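PDB 7B7P: type IV pilus biogenesis protein PilB from Streptococcus sanguinis, which acts as a bimodular minor pilin of type IV pili with a direct role in adhesion, carrying a metal-binding von Willebrand factor A-like module. Local coordinates for residues Q159-V164 with I209-S213. Numbering follows the deposited sequence.
Sequences QMNIAV and IGNIS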
# COMPACT_ATOMS: atom_id res chain seq x y z
N GLN A 159 12.25 5.43 10.76
CA GLN A 159 10.95 5.43 10.10
C GLN A 159 9.91 4.75 10.99
O GLN A 159 10.18 4.31 12.11
CB GLN A 159 11.05 4.76 8.73
CG GLN A 159 11.19 3.22 8.78
CD GLN A 159 12.09 2.66 7.69
OE1 GLN A 159 13.09 3.29 7.31
NE2 GLN A 159 11.76 1.47 7.18
N MET A 160 8.68 4.66 10.47
CA MET A 160 7.60 4.03 11.19
C MET A 160 7.73 2.51 11.13
O MET A 160 8.48 1.95 10.32
CB MET A 160 6.26 4.49 10.62
CG MET A 160 5.96 5.95 10.92
SD MET A 160 6.81 6.64 12.37
CE MET A 160 8.31 7.33 11.65
N ASN A 161 7.01 1.83 12.02
CA ASN A 161 6.93 0.38 11.97
C ASN A 161 5.78 -0.04 11.06
O ASN A 161 4.78 0.68 10.92
CB ASN A 161 6.77 -0.21 13.37
CG ASN A 161 7.76 0.37 14.35
OD1 ASN A 161 8.96 0.12 14.24
ND2 ASN A 161 7.27 1.16 15.31
N ILE A 162 5.94 -1.20 10.43
CA ILE A 162 4.97 -1.71 9.47
C ILE A 162 4.68 -3.16 9.81
O ILE A 162 5.60 -3.97 9.95
CB ILE A 162 5.49 -1.59 8.02
CG1 ILE A 162 5.58 -0.12 7.60
CG2 ILE A 162 4.62 -2.40 7.09
CD1 ILE A 162 6.35 0.09 6.28
N ALA A 163 3.40 -3.50 9.90
CA ALA A 163 2.98 -4.88 10.08
C ALA A 163 2.21 -5.34 8.85
O ALA A 163 1.41 -4.59 8.29
CB ALA A 163 2.12 -5.03 11.33
N VAL A 164 2.48 -6.57 8.43
CA VAL A 164 1.85 -7.15 7.26
C VAL A 164 1.34 -8.52 7.66
O VAL A 164 2.12 -9.37 8.10
CB VAL A 164 2.82 -7.27 6.07
CG1 VAL A 164 2.10 -7.90 4.88
CG2 VAL A 164 3.40 -5.91 5.70
N ILE A 209 12.78 -2.91 2.98
CA ILE A 209 12.16 -1.71 3.53
C ILE A 209 12.65 -1.44 4.95
O ILE A 209 12.75 -0.27 5.37
CB ILE A 209 10.63 -1.82 3.48
CG1 ILE A 209 10.17 -2.36 2.12
CG2 ILE A 209 9.98 -0.48 3.75
CD1 ILE A 209 8.68 -2.26 1.89
N GLY A 210 12.97 -2.49 5.71
CA GLY A 210 13.31 -2.35 7.12
C GLY A 210 12.14 -1.96 8.01
O GLY A 210 11.19 -1.33 7.56
N ASN A 211 12.20 -2.35 9.29
CA ASN A 211 11.22 -1.93 10.29
C ASN A 211 9.82 -2.47 9.96
O ASN A 211 8.82 -1.75 9.99
CB ASN A 211 11.21 -0.41 10.44
CG ASN A 211 11.56 0.04 11.83
OD1 ASN A 211 11.93 -0.77 12.68
ND2 ASN A 211 11.43 1.34 12.08
N ILE A 212 9.78 -3.76 9.66
CA ILE A 212 8.62 -4.34 9.00
C ILE A 212 8.48 -5.77 9.51
O ILE A 212 9.40 -6.59 9.35
CB ILE A 212 8.77 -4.29 7.47
CG1 ILE A 212 7.68 -5.10 6.76
CG2 ILE A 212 10.17 -4.69 7.03
CD1 ILE A 212 7.44 -4.59 5.33
N SER A 213 7.36 -6.06 10.16
CA SER A 213 7.11 -7.39 10.68
C SER A 213 5.91 -8.03 10.00
O SER A 213 5.03 -7.35 9.46
CB SER A 213 6.93 -7.37 12.21
OG SER A 213 6.29 -6.19 12.62
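Gln159 lays its side chain alongside that of Asn211, the two running past each other in opposite directions with their amide planes 75° apart. Gln159 CG sits between its own backbone N and carbonyl carbon (chi1 74°), and a bend at chi2 carries the amide on to the end of helix 191-209. There NE2 donates to Ile209 O at 2.7 Å; the acceptor lies in the glutamine's amide plane, while the donor is tilted 33° from the carbonyl plane. Gly210, with positive phi, takes the chain out of the helix, and Asn211 turns it into the strand. The Asn211 amide packs against the backbone of 159-160, its ND2 3.2 Å from Gln159 O, and its plane is steeply inclined to the Asn161 amide.

From here the two segments pair as parallel strands. Ile162 bonds through both its backbone N and its O: N donates to Asn211 O (3.0 Å), and O receives Ser213 N at 2.7 Å, nearly in line with the carbonyl. Val164 N then reaches Ser213 O at 2.9 Å, extending the ladder. On one face, Ile162 CG2 meets Ile212 CD1 at 4.0 Å, and Val164 CG2 touches the same methyl; Ala163 and Ser213 point to the other face.

This is the start of a parallel pair joined by a beta-alpha-beta crossover through helix 191-209, in the central sheet of the von Willebrand factor A-like domain. Strand 276-283 flanks 162-169 on its other edge, Leu420 of helix 402-424 packs on Gln159, Ile162 and Ile209, and Phe230 of strand 230-232 touches Ala163 and Ser213.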